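Local coordinates for protein NEQ263 (Nanoarchaeum equitans Kin4-M, PDB 5BN3) that probably binds ATP as the B-type subunit of an archaeal ATP synthase core complex, assembled with the NeqA subunit, at residues Q128-M140 with T295-Q307. Sequence-based numbering, arbitrary orientation.
With SO4 (sulfate ion), chain X.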
loop_
_atom_site.group_PDB
_atom_site.type_symbol
_atom_site.label_atom_id
_atom_site.label_comp_id
_atom_site.label_asym_id
_atom_site.label_seq_id
_atom_site.Cartn_x
_atom_site.Cartn_y
_atom_site.Cartn_z
ATOM N N GLN B 128 18.179 -26.514 -20.232
ATOM C CA GLN B 128 17.868 -25.199 -19.676
ATOM C C GLN B 128 16.472 -25.176 -19.056
ATOM O O GLN B 128 15.579 -25.925 -19.467
ATOM C CB GLN B 128 17.981 -24.125 -20.766
ATOM C CG GLN B 128 17.940 -22.683 -20.266
ATOM C CD GLN B 128 18.219 -21.675 -21.371
ATOM O OE1 GLN B 128 18.408 -22.044 -22.531
ATOM N NE2 GLN B 128 18.251 -20.397 -21.013
ATOM N N LYS B 129 16.302 -24.334 -18.041
ATOM C CA LYS B 129 14.978 -24.041 -17.520
ATOM C C LYS B 129 14.633 -22.603 -17.896
ATOM O O LYS B 129 15.364 -21.666 -17.558
ATOM C CB LYS B 129 14.918 -24.250 -16.000
ATOM C CG LYS B 129 16.041 -23.576 -15.226
ATOM C CD LYS B 129 15.872 -23.762 -13.731
ATOM C CE LYS B 129 16.914 -22.974 -12.962
ATOM N NZ LYS B 129 18.289 -23.508 -13.134
ATOM N N ILE B 130 13.537 -22.430 -18.622
ATOM C CA ILE B 130 13.134 -21.103 -19.065
ATOM C C ILE B 130 11.614 -20.965 -19.062
ATOM O O ILE B 130 10.901 -21.829 -19.568
ATOM C CB ILE B 130 13.734 -20.766 -20.451
ATOM C CG1 ILE B 130 13.222 -19.420 -20.958
ATOM C CG2 ILE B 130 13.414 -21.854 -21.448
ATOM C CD1 ILE B 130 14.186 -18.743 -21.912
ATOM N N ALA B 131 11.122 -19.881 -18.469
ATOM C CA ALA B 131 9.688 -19.709 -18.280
ATOM C C ALA B 131 9.032 -18.928 -19.411
ATOM O O ALA B 131 9.693 -18.184 -20.134
ATOM C CB ALA B 131 9.416 -19.030 -16.955
ATOM N N ILE B 132 7.724 -19.109 -19.562
ATOM C CA ILE B 132 6.925 -18.228 -20.402
ATOM C C ILE B 132 6.021 -17.404 -19.485
ATOM O O ILE B 132 5.239 -17.965 -18.714
ATOM C CB ILE B 132 6.064 -19.022 -21.410
ATOM C CG1 ILE B 132 6.951 -19.856 -22.340
ATOM C CG2 ILE B 132 5.191 -18.080 -22.233
ATOM C CD1 ILE B 132 6.170 -20.787 -23.248
ATOM N N PHE B 133 6.151 -16.079 -19.548
ATOM C CA PHE B 133 5.302 -15.179 -18.771
ATOM C C PHE B 133 4.250 -14.619 -19.711
ATOM O O PHE B 133 4.587 -14.117 -20.785
ATOM C CB PHE B 133 6.104 -13.993 -18.214
ATOM C CG PHE B 133 7.097 -14.352 -17.138
ATOM C CD1 PHE B 133 7.240 -15.657 -16.688
ATOM C CD2 PHE B 133 7.884 -13.363 -16.564
ATOM C CE1 PHE B 133 8.162 -15.968 -15.695
ATOM C CE2 PHE B 133 8.804 -13.667 -15.573
ATOM C CZ PHE B 133 8.943 -14.973 -15.140
ATOM N N SER B 134 2.983 -14.681 -19.318
ATOM C CA SER B 134 1.922 -14.155 -20.173
ATOM C C SER B 134 0.893 -13.324 -19.416
ATOM O O SER B 134 0.525 -13.655 -18.290
ATOM C CB SER B 134 1.215 -15.286 -20.929
ATOM O OG SER B 134 0.127 -14.788 -21.694
ATOM N N PRO B 135 0.434 -12.230 -20.041
ATOM C CA PRO B 135 -0.764 -11.533 -19.567
ATOM C C PRO B 135 -1.947 -12.477 -19.716
ATOM O O PRO B 135 -1.886 -13.381 -20.555
ATOM C CB PRO B 135 -0.915 -10.375 -20.563
ATOM C CG PRO B 135 0.446 -10.194 -21.168
ATOM C CD PRO B 135 1.055 -11.563 -21.201
ATOM N N PRO B 136 -3.002 -12.293 -18.911
ATOM C CA PRO B 136 -4.199 -13.122 -19.096
ATOM C C PRO B 136 -4.742 -12.994 -20.518
ATOM O O PRO B 136 -4.742 -11.891 -21.069
ATOM C CB PRO B 136 -5.198 -12.510 -18.112
ATOM C CG PRO B 136 -4.347 -11.917 -17.042
ATOM C CD PRO B 136 -3.119 -11.400 -17.744
ATOM N N GLY B 137 -5.171 -14.105 -21.111
ATOM C CA GLY B 137 -5.792 -14.071 -22.425
ATOM C C GLY B 137 -4.896 -14.292 -23.630
ATOM O O GLY B 137 -5.387 -14.595 -24.719
ATOM N N LEU B 138 -3.588 -14.140 -23.448
ATOM C CA LEU B 138 -2.647 -14.256 -24.564
ATOM C C LEU B 138 -2.301 -15.719 -24.870
ATOM O O LEU B 138 -2.350 -16.568 -23.978
ATOM C CB LEU B 138 -1.390 -13.414 -24.298
ATOM C CG LEU B 138 -1.444 -12.006 -24.908
ATOM C CD1 LEU B 138 -2.591 -11.187 -24.330
ATOM C CD2 LEU B 138 -0.130 -11.265 -24.732
ATOM N N PRO B 139 -1.962 -16.021 -26.140
ATOM C CA PRO B 139 -1.776 -17.411 -26.581
ATOM C C PRO B 139 -0.494 -18.079 -26.080
ATOM O O PRO B 139 0.315 -18.540 -26.892
ATOM C CB PRO B 139 -1.726 -17.284 -28.107
ATOM C CG PRO B 139 -1.187 -15.917 -28.341
ATOM C CD PRO B 139 -1.782 -15.068 -27.252
ATOM N N MET B 140 -0.326 -18.147 -24.765
ATOM C CA MET B 140 0.825 -18.806 -24.159
ATOM C C MET B 140 0.819 -20.310 -24.436
ATOM O O MET B 140 1.877 -20.927 -24.598
ATOM C CB MET B 140 0.830 -18.534 -22.653
ATOM C CG MET B 140 1.857 -19.314 -21.855
ATOM S SD MET B 140 1.873 -18.819 -20.116
ATOM C CE MET B 140 0.143 -19.019 -19.694
ATOM N N THR B 295 9.922 -16.220 -9.945
ATOM C CA THR B 295 10.235 -17.150 -11.028
ATOM C C THR B 295 11.360 -16.586 -11.890
ATOM O O THR B 295 12.263 -17.317 -12.310
ATOM C CB THR B 295 8.993 -17.435 -11.892
ATOM O OG1 THR B 295 8.006 -18.103 -11.093
ATOM C CG2 THR B 295 9.349 -18.314 -13.084
ATOM N N GLY B 296 11.310 -15.281 -12.140
ATOM C CA GLY B 296 12.366 -14.611 -12.879
ATOM C C GLY B 296 13.716 -14.763 -12.203
ATOM O O GLY B 296 14.733 -14.939 -12.875
ATOM N N TYR B 297 13.725 -14.706 -10.873
ATOM C CA TYR B 297 14.959 -14.860 -10.101
ATOM C C TYR B 297 15.496 -16.292 -10.081
ATOM O O TYR B 297 16.615 -16.530 -9.618
ATOM C CB TYR B 297 14.751 -14.386 -8.657
ATOM C CG TYR B 297 14.932 -12.900 -8.435
ATOM C CD1 TYR B 297 16.164 -12.295 -8.625
ATOM C CD2 TYR B 297 13.876 -12.111 -8.002
ATOM C CE1 TYR B 297 16.334 -10.940 -8.414
ATOM C CE2 TYR B 297 14.039 -10.753 -7.785
ATOM C CZ TYR B 297 15.272 -10.176 -7.992
ATOM O OH TYR B 297 15.455 -8.828 -7.780
ATOM N N ILE B 298 14.702 -17.244 -10.565
ATOM C CA ILE B 298 15.097 -18.654 -10.529
ATOM C C ILE B 298 15.374 -19.259 -11.906
ATOM O O ILE B 298 16.436 -19.840 -12.128
ATOM C CB ILE B 298 14.040 -19.519 -9.816
ATOM C CG1 ILE B 298 13.839 -19.023 -8.384
ATOM C CG2 ILE B 298 14.472 -20.978 -9.800
ATOM C CD1 ILE B 298 12.528 -19.466 -7.768
ATOM N N THR B 299 14.418 -19.145 -12.824
ATOM C CA THR B 299 14.610 -19.689 -14.169
ATOM C C THR B 299 15.768 -18.999 -14.880
ATOM O O THR B 299 16.167 -17.892 -14.512
ATOM C CB THR B 299 13.325 -19.620 -15.036
ATOM O OG1 THR B 299 12.907 -18.258 -15.189
ATOM C CG2 THR B 299 12.207 -20.429 -14.400
ATOM N N GLU B 300 16.311 -19.662 -15.895
ATOM C CA GLU B 300 17.444 -19.114 -16.624
ATOM C C GLU B 300 16.950 -18.294 -17.807
ATOM O O GLU B 300 17.354 -18.507 -18.951
ATOM C CB GLU B 300 18.402 -20.233 -17.044
ATOM C CG GLU B 300 19.159 -20.823 -15.854
ATOM C CD GLU B 300 19.583 -22.266 -16.049
ATOM O OE1 GLU B 300 19.106 -22.919 -17.003
ATOM O OE2 GLU B 300 20.395 -22.752 -15.231
ATOM N N GLY B 301 16.070 -17.346 -17.503
ATOM C CA GLY B 301 15.476 -16.496 -18.513
ATOM C C GLY B 301 13.979 -16.696 -18.629
ATOM O O GLY B 301 13.387 -17.518 -17.920
ATOM N N GLN B 302 13.360 -15.938 -19.528
ATOM C CA GLN B 302 11.923 -16.032 -19.731
ATOM C C GLN B 302 11.519 -15.461 -21.081
ATOM O O GLN B 302 12.145 -14.525 -21.583
ATOM C CB GLN B 302 11.173 -15.306 -18.605
ATOM C CG GLN B 302 11.355 -13.784 -18.589
ATOM C CD GLN B 302 12.700 -13.348 -18.045
ATOM O OE1 GLN B 302 13.246 -13.972 -17.134
ATOM N NE2 GLN B 302 13.241 -12.265 -18.601
ATOM N N TYR B 303 10.477 -16.038 -21.670
ATOM C CA TYR B 303 9.860 -15.458 -22.855
ATOM C C TYR B 303 8.610 -14.689 -22.430
ATOM O O TYR B 303 7.642 -15.276 -21.944
ATOM C CB TYR B 303 9.508 -16.545 -23.873
ATOM C CG TYR B 303 10.689 -17.397 -24.288
ATOM C CD1 TYR B 303 11.808 -16.825 -24.877
ATOM C CD2 TYR B 303 10.680 -18.772 -24.101
ATOM C CE1 TYR B 303 12.889 -17.598 -25.261
ATOM C CE2 TYR B 303 11.758 -19.554 -24.485
ATOM C CZ TYR B 303 12.858 -18.958 -25.063
ATOM O OH TYR B 303 13.937 -19.720 -25.445
ATOM N N VAL B 304 8.639 -13.373 -22.605
ATOM C CA VAL B 304 7.555 -12.520 -22.133
ATOM C C VAL B 304 6.618 -12.137 -23.270
ATOM O O VAL B 304 7.058 -11.607 -24.292
ATOM C CB VAL B 304 8.107 -11.247 -21.466
ATOM C CG1 VAL B 304 6.969 -10.346 -21.001
ATOM C CG2 VAL B 304 9.005 -11.617 -20.299
ATOM N N LEU B 305 5.327 -12.407 -23.092
ATOM C CA LEU B 305 4.337 -12.072 -24.112
ATOM C C LEU B 305 3.815 -10.648 -23.931
ATOM O O LEU B 305 3.723 -10.147 -22.808
ATOM C CB LEU B 305 3.188 -13.084 -24.116
ATOM C CG LEU B 305 3.303 -14.255 -25.099
ATOM C CD1 LEU B 305 4.735 -14.726 -25.244
ATOM C CD2 LEU B 305 2.410 -15.416 -24.681
ATOM N N SER B 306 3.477 -10.000 -25.044
ATOM C CA SER B 306 3.137 -8.577 -25.040
ATOM C C SER B 306 1.701 -8.309 -25.491
ATOM O O SER B 306 1.288 -8.738 -26.571
ATOM C CB SER B 306 4.123 -7.808 -25.930
ATOM O OG SER B 306 3.652 -6.505 -26.225
ATOM N N GLN B 307 0.951 -7.598 -24.655
ATOM C CA GLN B 307 -0.418 -7.206 -24.975
ATOM C C GLN B 307 -0.440 -6.311 -26.210
ATOM O O GLN B 307 -1.342 -6.404 -27.042
ATOM C CB GLN B 307 -1.031 -6.457 -23.787
ATOM C CG GLN B 307 -2.323 -7.049 -23.257
ATOM C CD GLN B 307 -2.714 -6.465 -21.911
ATOM O OE1 GLN B 307 -2.534 -5.271 -21.662
ATOM N NE2 GLN B 307 -3.239 -7.308 -21.030
HETATM S S SO4 X . 3.200 -4.050 -23.539
HETATM O O1 SO4 X . 4.215 -4.790 -24.274
HETATM O O2 SO4 X . 3.437 -2.621 -23.699
HETATM O O3 SO4 X . 3.254 -4.422 -22.130
HETATM O O4 SO4 X . 1.884 -4.393 -24.060
#
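Tyr303 N donates to Ala131 O at 2.8 Å, Phe133 N to Tyr303 O, and Leu305 N to Phe133 O, pairing strands 131-134 and 301-304 in parallel, the axes of these short strand segments 35° apart. Just before the two strands, Glu300 N bonds Lys129 O. Side-chain polar bonds cluster here: Gln128 NE2 reaches Glu300 O at 2.9 Å, the acceptor lying close to the amide plane, while OE1 accepts from Leu125 N. Without the amide, as with an alanine here, Glu300 O would probably lose this donor and Leu125 N its acceptor. Lys129 NZ forms a salt bridge to Glu300 OE2 (3.1 Å), weak as a hydrogen bond, and a second to Glu264; Asn255 of a neighbouring alpha chain also holds OE2. Among apolar contacts, Ile130 CD1 sits over the Tyr303 ring face, 3.4 Å from CZ, carried there by CG1 anti to the backbone N (chi1 176°) and an extended chi2 (153°). On the other sheet face, Gln302 CB lies above the centre of the Phe133 ring, whose edge meets Thr295 CG2. Leu305 CB meets Pro135 CD and Leu138 CD2. Strand 131-134, flanked by 273-281 and 301-304, leads through loop 135-139 into helix 140-151, consistent with the strand-loop-helix of P-loop NTPases.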